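Local coordinates for protein aminopeptidase (Aneurinibacillus sp. AM-1, PDB 5IB9) that probably removes amino acids from the N-terminal end of peptides as a zinc-dependent M28-family aminopeptidase that carries a protease-associated domain, at residues N17-L25 with A238-L249; L311-K320 with L338-E349. All coordinates share one frame; numbering follows the deposited sequence.

Interaction 1 of 2, residues N17-L25 with A238-L249. With ZN (zinc ion), chain C; ZN (zinc ion), chain B; BES (2-(3-amino-2-hydroxy-4-phenyl-butyrylamino)-4-methyl-pentanoic acid), chain H.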
# COMPACT_ATOMS: atom_id res chain seq x y z
N ASN A 17 14.45 33.24 4.69
CA ASN A 17 13.40 32.29 5.14
C ASN A 17 13.96 30.88 4.85
O ASN A 17 13.86 29.95 5.67
CB ASN A 17 12.10 32.52 4.44
CG ASN A 17 11.39 33.76 4.85
OD1 ASN A 17 11.74 34.40 5.88
ND2 ASN A 17 10.29 34.05 4.14
N MET A 18 14.45 30.70 3.61
CA MET A 18 14.85 29.35 3.24
C MET A 18 16.02 28.84 4.00
O MET A 18 16.10 27.71 4.44
CB MET A 18 15.15 29.25 1.72
CG MET A 18 13.83 29.48 0.98
SD MET A 18 13.98 29.29 -0.86
CE MET A 18 14.83 30.78 -1.32
N TYR A 19 17.02 29.71 4.20
CA TYR A 19 18.15 29.31 5.01
C TYR A 19 17.69 28.99 6.48
O TYR A 19 18.14 28.02 7.03
CB TYR A 19 19.16 30.53 5.07
CG TYR A 19 20.45 30.27 5.77
CD1 TYR A 19 21.55 29.64 5.17
CD2 TYR A 19 20.52 30.62 7.14
CE1 TYR A 19 22.79 29.42 5.91
CE2 TYR A 19 21.70 30.38 7.88
CZ TYR A 19 22.79 29.78 7.26
OH TYR A 19 23.94 29.56 8.06
N ASN A 20 16.79 29.82 6.98
CA ASN A 20 16.28 29.57 8.40
C ASN A 20 15.55 28.21 8.47
O ASN A 20 15.67 27.49 9.48
CB ASN A 20 15.39 30.72 8.81
CG ASN A 20 16.23 31.99 9.12
OD1 ASN A 20 17.45 31.93 9.18
ND2 ASN A 20 15.55 33.13 9.19
N THR A 21 14.77 27.90 7.43
CA THR A 21 14.21 26.56 7.47
C THR A 21 15.22 25.44 7.51
O THR A 21 15.12 24.47 8.28
CB THR A 21 13.32 26.39 6.16
OG1 THR A 21 12.19 27.25 6.20
CG2 THR A 21 12.87 24.89 5.98
N ILE A 22 16.28 25.55 6.69
CA ILE A 22 17.35 24.50 6.69
C ILE A 22 18.05 24.45 8.07
O ILE A 22 18.40 23.36 8.53
CB ILE A 22 18.40 24.66 5.51
CG1 ILE A 22 17.56 24.64 4.19
CG2 ILE A 22 19.45 23.66 5.55
CD1 ILE A 22 18.37 25.17 2.91
N GLN A 23 18.31 25.63 8.61
CA GLN A 23 19.02 25.71 9.90
C GLN A 23 18.17 24.96 10.94
O GLN A 23 18.74 24.14 11.68
CB GLN A 23 19.08 27.17 10.31
CG GLN A 23 19.89 27.37 11.61
CD GLN A 23 20.11 28.88 11.84
OE1 GLN A 23 19.20 29.71 11.64
NE2 GLN A 23 21.32 29.24 12.21
N PHE A 24 16.85 25.20 10.92
CA PHE A 24 15.98 24.49 11.91
C PHE A 24 16.07 22.98 11.68
O PHE A 24 16.24 22.16 12.62
CB PHE A 24 14.51 25.01 11.89
CG PHE A 24 13.65 24.26 12.85
CD1 PHE A 24 13.67 24.59 14.22
CD2 PHE A 24 12.99 23.07 12.41
CE1 PHE A 24 12.99 23.72 15.15
CE2 PHE A 24 12.31 22.16 13.31
CZ PHE A 24 12.31 22.59 14.71
N LEU A 25 15.83 22.52 10.42
CA LEU A 25 15.64 21.12 10.14
C LEU A 25 16.91 20.26 10.32
O LEU A 25 16.86 19.09 10.63
CB LEU A 25 15.02 20.91 8.69
CG LEU A 25 13.58 21.42 8.62
CD1 LEU A 25 13.30 21.32 7.14
CD2 LEU A 25 12.64 20.56 9.42
N ALA A 238 21.02 18.79 5.35
CA ALA A 238 20.73 20.16 5.05
C ALA A 238 20.41 20.29 3.58
O ALA A 238 19.46 21.02 3.21
CB ALA A 238 21.90 21.14 5.39
N ASN A 239 21.22 19.63 2.74
CA ASN A 239 20.87 19.73 1.31
C ASN A 239 19.92 18.63 0.88
O ASN A 239 19.05 18.92 -0.00
CB ASN A 239 22.15 19.76 0.42
CG ASN A 239 21.79 20.32 -0.94
OD1 ASN A 239 21.08 21.33 -1.03
ND2 ASN A 239 22.27 19.65 -1.98
N ASP A 240 20.12 17.41 1.40
CA ASP A 240 19.31 16.24 1.05
C ASP A 240 18.40 15.97 2.24
O ASP A 240 18.78 15.16 3.09
CB ASP A 240 20.21 14.96 0.73
CG ASP A 240 19.47 13.82 0.14
OD1 ASP A 240 18.16 14.16 -0.18
OD2 ASP A 240 19.78 12.56 -0.02
N ASP A 241 17.18 16.53 2.42
CA ASP A 241 16.54 17.38 1.43
C ASP A 241 15.88 18.51 2.18
O ASP A 241 14.83 19.00 1.76
CB ASP A 241 15.53 16.62 0.56
CG ASP A 241 15.07 17.49 -0.60
OD1 ASP A 241 15.72 18.47 -1.04
OD2 ASP A 241 13.90 17.16 -1.12
N ALA A 242 16.54 19.04 3.25
CA ALA A 242 16.00 20.31 3.77
C ALA A 242 15.94 21.44 2.80
O ALA A 242 15.01 22.29 2.86
CB ALA A 242 16.69 20.76 5.11
N SER A 243 16.88 21.49 1.85
CA SER A 243 16.86 22.47 0.83
C SER A 243 15.54 22.46 0.07
O SER A 243 14.94 23.51 -0.11
CB SER A 243 18.07 22.26 -0.14
OG SER A 243 17.91 21.08 -0.90
N GLY A 244 15.14 21.29 -0.39
CA GLY A 244 13.89 21.22 -1.14
C GLY A 244 12.67 21.56 -0.28
O GLY A 244 11.76 22.14 -0.78
N VAL A 245 12.69 21.16 0.97
CA VAL A 245 11.58 21.52 1.90
C VAL A 245 11.53 23.05 2.01
O VAL A 245 10.42 23.63 1.95
CB VAL A 245 11.83 20.92 3.24
CG1 VAL A 245 10.78 21.55 4.24
CG2 VAL A 245 11.66 19.37 3.20
N ALA A 246 12.72 23.66 2.14
CA ALA A 246 12.73 25.10 2.28
C ALA A 246 12.20 25.86 1.06
O ALA A 246 11.45 26.86 1.17
CB ALA A 246 14.20 25.58 2.53
N VAL A 247 12.55 25.35 -0.15
CA VAL A 247 11.97 25.95 -1.41
C VAL A 247 10.46 25.68 -1.52
O VAL A 247 9.71 26.53 -1.89
CB VAL A 247 12.70 25.43 -2.66
CG1 VAL A 247 12.13 26.04 -3.95
CG2 VAL A 247 14.21 25.83 -2.53
N THR A 248 10.04 24.49 -1.09
CA THR A 248 8.61 24.13 -1.10
C THR A 248 7.81 25.11 -0.19
O THR A 248 6.83 25.65 -0.66
CB THR A 248 8.40 22.69 -0.66
OG1 THR A 248 9.04 21.80 -1.59
CG2 THR A 248 6.86 22.32 -0.69
N LEU A 249 8.30 25.32 1.03
CA LEU A 249 7.63 26.25 1.98
C LEU A 249 7.66 27.65 1.42
O LEU A 249 6.65 28.31 1.46
CB LEU A 249 8.34 26.14 3.35
CG LEU A 249 8.06 24.93 4.16
CD1 LEU A 249 8.93 25.00 5.43
CD2 LEU A 249 6.56 24.92 4.57
ZN ZN C . 16.81 13.49 -1.51
ZN ZN B . 18.99 11.01 -0.26
N2 BES H . 18.32 12.97 -3.53
C1 BES H . 18.53 11.53 -3.63
C6 BES H . 18.48 11.14 -5.10
C7 BES H . 19.63 11.57 -6.00
C8 BES H . 20.99 11.58 -5.57
C12 BES H . 19.32 11.94 -7.33
C9 BES H . 22.00 11.96 -6.48
C11 BES H . 20.34 12.33 -8.24
C10 BES H . 21.68 12.34 -7.80
C2 BES H . 17.45 10.79 -2.82
O2 BES H . 17.46 11.53 -1.60
C3 BES H . 17.99 9.42 -2.60
O3 BES H . 18.99 9.31 -1.90
N1 BES H . 17.43 8.45 -3.22
C4 BES H . 17.98 7.09 -3.10
C13 BES H . 17.05 6.25 -3.96
C14 BES H . 15.60 6.21 -3.46
C15 BES H . 14.92 5.22 -4.40
C16 BES H . 15.43 5.84 -1.99
C5 BES H . 19.35 6.93 -3.74
O1 BES H . 20.06 5.94 -3.42
O4 BES H . 19.78 7.74 -4.59
O HOH W 1 11.59 28.17 3.70
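Ile-22 is a knob of helix 17-25 that fits a hole formed by Ala-238, Ala-242, Ser-243 and Ala-246 of helix 238-249. Its two branches divide the work. CG2, anti to the backbone N, meets Ala-238 CB at 3.5 Å. CD1, at the end of the other branch, reaches Ser-243 CA at 3.7 Å. The remaining apolar contacts flank this knob. Met-18 lays its CB against Ala-246 CB, and its chain runs straight through chi2 (-176°) and carries SD to Val-247 CG2 at 3.8 Å. Thr-21 turns its methyl CG2 to Ala-246 CA at 3.7 Å. Leu-25 CD1 touches Val-245 CG1. The small alanines let the axes approach to 8.5 Å, at 138° between their directions.

No direct hydrogen bond joins the two segments. One water bridges them instead: it lies 2.7 Å from Thr-21 OG1 and donates to Ala-246 O at 2.9 Å.

The metal bonds lie beyond the packed face. Asp-240, joined to Asp-241 by a cis peptide bond, bridges two zinc ions, with OD1 at 2.0 Å from one and OD2 on the other. His-228 and Asp-301 complete the protein ligands of the first zinc, Glu-273 and His-371 those of the second. BES O2 binds both. This carboxylate-bridged pair is the co-catalytic dizinc site characteristic of M28 aminopeptidases.

Interaction 2 of 2, residues L311-K320 with L338-E349; sequences LIMYTIDGKK and LPYGQEGRSDHE. With BES (2-(3-amino-2-hydroxy-4-phenyl-butyrylamino)-4-methyl-pentanoic acid), chain H.
The Tyr-314 ring is covered on both faces: Glu-343 CB lies over one, 3.7 Å from the centroid in a CH-pi contact, and Ile-312 CG2 over the other. Gly-341 C sits at its edge. The Tyr-340 ring carries Lys-320 CG over one face, with Gly-318 O near its plane at the edge. Tyr-340 CG stands between the backbone N and the carbonyl carbon (chi1 69°), which turns the ring toward both. The extended lysine chain crosses this tyrosine at about a right angle.

The segments hold the two parallel strands of a beta-alpha-beta unit, 311-315 and 340-342, joined through helix 322-334. Met-313 N donates to Pro-339 O, and Gly-341 N to Met-313 O. Thr-315 N then donates to Gly-341 O at 2.9 Å, nearly straight at 168°. Glu-343 N continues the ladder to Thr-315 O, from above the carbonyl plane. At the end of strand 340-342, Gln-342 NE2 donates at 3.0 Å to Ile-316 O, in the turn after strand 311-315. The acceptor lies in the amide plane.

Apolar side chains pack at the start of the pair, where Met-313 SD meets Leu-338 CD2 at 3.7 Å. At the far end Ile-316 CD1 lies against Gly-344 CA and His-348 NE2. That same NE2 donates to Glu-343 O, which helps fix the imidazole's rotation.

The chain then turns into the inhibitor pocket. Arg-345 NE and NH2 both donate to BES O4, and BES C8 lies over one guanidinium face. An alanine here would probably leave the BES carboxylate without this charged mate and uncover one side of the phenyl ring. The backbone grips the inhibitor too: BES N1 donates to Arg-345 O at 3.0 Å.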
# COMPACT_ATOMS: atom_id res chain seq x y z
N LEU A 311 22.08 23.55 -12.13
CA LEU A 311 20.71 22.97 -12.07
C LEU A 311 20.44 22.09 -13.31
O LEU A 311 20.80 22.49 -14.45
CB LEU A 311 19.73 24.17 -11.97
CG LEU A 311 18.30 23.81 -11.57
CD1 LEU A 311 18.26 23.15 -10.26
CD2 LEU A 311 17.49 25.11 -11.71
N ILE A 312 19.70 21.00 -13.13
CA ILE A 312 19.25 20.21 -14.25
C ILE A 312 17.86 19.71 -13.92
O ILE A 312 17.48 19.62 -12.72
CB ILE A 312 20.23 19.03 -14.52
CG1 ILE A 312 19.83 18.22 -15.80
CG2 ILE A 312 20.34 18.17 -13.32
CD1 ILE A 312 21.07 17.49 -16.35
N MET A 313 17.11 19.34 -14.95
CA MET A 313 15.80 18.69 -14.68
C MET A 313 15.89 17.24 -15.09
O MET A 313 16.24 16.97 -16.21
CB MET A 313 14.78 19.32 -15.57
CG MET A 313 14.63 20.80 -15.35
SD MET A 313 13.43 21.66 -16.41
CE MET A 313 14.24 21.49 -18.04
N TYR A 314 15.50 16.29 -14.23
CA TYR A 314 15.57 14.89 -14.61
C TYR A 314 14.16 14.31 -14.72
O TYR A 314 13.28 14.51 -13.88
CB TYR A 314 16.28 14.09 -13.54
CG TYR A 314 17.79 14.19 -13.55
CD1 TYR A 314 18.51 14.03 -14.71
CD2 TYR A 314 18.46 14.47 -12.39
CE1 TYR A 314 19.95 14.15 -14.68
CE2 TYR A 314 19.92 14.59 -12.34
CZ TYR A 314 20.60 14.38 -13.49
OH TYR A 314 22.00 14.52 -13.50
N THR A 315 13.94 13.52 -15.79
CA THR A 315 12.72 12.82 -15.94
C THR A 315 13.00 11.29 -15.93
O THR A 315 14.14 10.85 -16.27
CB THR A 315 11.90 13.18 -17.19
OG1 THR A 315 12.70 12.76 -18.31
CG2 THR A 315 11.71 14.70 -17.26
N ILE A 316 12.00 10.49 -15.59
CA ILE A 316 12.25 9.02 -15.45
C ILE A 316 12.60 8.40 -16.79
O ILE A 316 13.49 7.51 -16.75
CB ILE A 316 10.93 8.37 -14.92
CG1 ILE A 316 10.58 8.92 -13.50
CG2 ILE A 316 11.01 6.84 -14.90
CD1 ILE A 316 11.69 8.90 -12.48
N ASP A 317 11.90 8.82 -17.86
CA ASP A 317 12.14 8.27 -19.19
C ASP A 317 13.13 9.07 -20.01
O ASP A 317 13.31 8.76 -21.19
CB ASP A 317 10.80 8.06 -19.90
CG ASP A 317 9.93 9.28 -19.90
OD1 ASP A 317 8.72 9.14 -20.29
OD2 ASP A 317 10.41 10.40 -19.53
N GLY A 318 13.77 10.11 -19.46
CA GLY A 318 14.65 10.97 -20.30
C GLY A 318 13.97 11.69 -21.45
O GLY A 318 14.66 12.17 -22.36
N LYS A 319 12.64 11.86 -21.37
CA LYS A 319 11.89 12.58 -22.37
C LYS A 319 11.47 13.89 -21.74
O LYS A 319 11.30 13.96 -20.48
CB LYS A 319 10.64 11.85 -22.78
CG LYS A 319 10.95 10.56 -23.56
CD LYS A 319 9.71 10.18 -24.37
CE LYS A 319 8.63 9.48 -23.54
NZ LYS A 319 8.73 7.96 -23.64
N LYS A 320 11.31 14.86 -22.62
CA LYS A 320 10.67 16.14 -22.21
C LYS A 320 9.21 16.00 -21.83
O LYS A 320 8.48 15.16 -22.41
CB LYS A 320 10.74 17.19 -23.31
CG LYS A 320 12.14 17.51 -23.71
CD LYS A 320 12.07 18.58 -24.83
CE LYS A 320 13.52 19.10 -25.05
NZ LYS A 320 13.55 19.61 -26.45
N LEU A 338 18.47 25.66 -19.47
CA LEU A 338 18.32 24.60 -18.47
C LEU A 338 18.18 23.27 -19.11
O LEU A 338 17.16 22.96 -19.68
CB LEU A 338 17.10 24.91 -17.54
CG LEU A 338 16.81 23.93 -16.40
CD1 LEU A 338 18.05 23.89 -15.55
CD2 LEU A 338 15.64 24.51 -15.52
N PRO A 339 19.19 22.45 -18.98
CA PRO A 339 19.16 21.15 -19.60
C PRO A 339 18.23 20.13 -18.90
O PRO A 339 17.80 20.33 -17.72
CB PRO A 339 20.60 20.66 -19.46
CG PRO A 339 21.40 21.73 -19.16
CD PRO A 339 20.45 22.66 -18.28
N TYR A 340 17.89 19.06 -19.59
CA TYR A 340 17.21 17.95 -18.90
C TYR A 340 18.04 16.67 -19.03
O TYR A 340 18.91 16.59 -19.93
CB TYR A 340 15.76 17.73 -19.41
CG TYR A 340 15.68 17.19 -20.85
CD1 TYR A 340 15.14 15.92 -21.06
CD2 TYR A 340 16.09 17.99 -21.91
CE1 TYR A 340 15.04 15.42 -22.42
CE2 TYR A 340 16.00 17.48 -23.28
CZ TYR A 340 15.50 16.23 -23.45
OH TYR A 340 15.37 15.69 -24.72
N GLY A 341 17.68 15.64 -18.28
CA GLY A 341 18.30 14.33 -18.45
C GLY A 341 17.37 13.24 -17.94
O GLY A 341 16.22 13.48 -17.60
N GLN A 342 17.94 12.02 -17.77
CA GLN A 342 17.17 10.87 -17.32
C GLN A 342 17.66 10.48 -15.96
O GLN A 342 18.82 10.11 -15.81
CB GLN A 342 17.42 9.67 -18.27
CG GLN A 342 16.57 8.49 -17.83
CD GLN A 342 16.45 7.41 -18.91
OE1 GLN A 342 17.31 7.32 -19.78
NE2 GLN A 342 15.43 6.58 -18.84
N GLU A 343 16.78 10.53 -14.93
CA GLU A 343 17.13 9.97 -13.68
C GLU A 343 15.84 9.83 -12.85
O GLU A 343 14.91 10.64 -12.96
CB GLU A 343 18.14 10.85 -12.92
CG GLU A 343 18.58 10.30 -11.63
CD GLU A 343 19.27 8.92 -11.73
OE1 GLU A 343 20.53 8.96 -11.73
OE2 GLU A 343 18.54 7.87 -11.78
N GLY A 344 15.87 8.82 -12.01
CA GLY A 344 14.80 8.51 -11.03
C GLY A 344 15.33 8.92 -9.64
O GLY A 344 15.92 10.00 -9.46
N ARG A 345 15.15 8.04 -8.67
CA ARG A 345 15.78 8.12 -7.35
C ARG A 345 15.19 9.21 -6.46
O ARG A 345 15.88 9.69 -5.51
CB ARG A 345 17.33 8.33 -7.39
CG ARG A 345 18.09 7.27 -8.21
CD ARG A 345 19.59 7.73 -8.50
NE ARG A 345 20.37 7.92 -7.27
CZ ARG A 345 21.63 8.31 -7.22
NH1 ARG A 345 22.32 8.52 -8.35
NH2 ARG A 345 22.24 8.47 -6.05
N SER A 346 13.98 9.71 -6.82
CA SER A 346 13.33 10.75 -5.90
C SER A 346 11.83 10.64 -6.19
O SER A 346 11.39 9.84 -6.98
CB SER A 346 13.90 12.15 -6.11
OG SER A 346 13.54 12.98 -5.01
N ASP A 347 11.07 11.43 -5.46
CA ASP A 347 9.59 11.29 -5.42
C ASP A 347 8.88 11.58 -6.74
O ASP A 347 7.75 11.09 -6.88
CB ASP A 347 9.02 12.19 -4.32
CG ASP A 347 9.54 11.79 -2.93
OD1 ASP A 347 9.33 10.62 -2.53
OD2 ASP A 347 10.22 12.67 -2.31
N HIS A 348 9.56 12.18 -7.73
CA HIS A 348 8.91 12.33 -9.05
C HIS A 348 8.58 10.98 -9.65
O HIS A 348 7.63 10.88 -10.42
CB HIS A 348 9.73 13.18 -9.99
CG HIS A 348 11.10 12.63 -10.24
ND1 HIS A 348 12.01 12.32 -9.23
CD2 HIS A 348 11.71 12.40 -11.42
CE1 HIS A 348 13.13 11.85 -9.82
NE2 HIS A 348 12.97 11.93 -11.15
N GLU A 349 9.33 9.93 -9.31
CA GLU A 349 9.04 8.57 -9.83
C GLU A 349 7.67 8.08 -9.43
O GLU A 349 7.08 7.27 -10.15
CB GLU A 349 10.08 7.64 -9.27
CG GLU A 349 10.15 6.27 -10.01
CD GLU A 349 11.44 5.54 -9.61
OE1 GLU A 349 12.58 6.08 -9.72
OE2 GLU A 349 11.31 4.43 -9.16
N2 BES H . 18.32 12.97 -3.53
C1 BES H . 18.53 11.53 -3.63
C6 BES H . 18.48 11.14 -5.10
C7 BES H . 19.63 11.57 -6.00
C8 BES H . 20.99 11.58 -5.57
C12 BES H . 19.32 11.94 -7.33
C9 BES H . 22.00 11.96 -6.48
C11 BES H . 20.34 12.33 -8.24
C10 BES H . 21.68 12.34 -7.80
C2 BES H . 17.45 10.79 -2.82
O2 BES H . 17.46 11.53 -1.60
C3 BES H . 17.99 9.42 -2.60
O3 BES H . 18.99 9.31 -1.90
N1 BES H . 17.43 8.45 -3.22
C4 BES H . 17.98 7.09 -3.10
C13 BES H . 17.05 6.25 -3.96
C14 BES H . 15.60 6.21 -3.46
C15 BES H . 14.92 5.22 -4.40
C16 BES H . 15.43 5.84 -1.99
C5 BES H . 19.35 6.93 -3.74
O1 BES H . 20.06 5.94 -3.42
O4 BES H . 19.78 7.74 -4.59
O HOH W 2 14.15 13.49 -25.49

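How the interactions relate
Interaction 1 comes first along the chain, and interaction 2 opens only after it has closed. Their centres are 21 Å apart and their nearest atoms about 6 Å apart, so they do not touch. Interaction 1 joins helix 15-25, near the N-terminus, to helix 238-256. Interaction 2 pairs strand 310-315 with strand 340-342. On its other side strand 310-315 pairs antiparallel with strand 358-364. Segments 238-249, 311-320 and 338-349 belong to the M28 peptidase region. BES is the common point: Asp-240 of 238-249 bridges the two zinc ions it binds, while Arg-345 of 338-349 holds its carboxylate and amide. Each contact thus contributes one residue to the same inhibitor pocket.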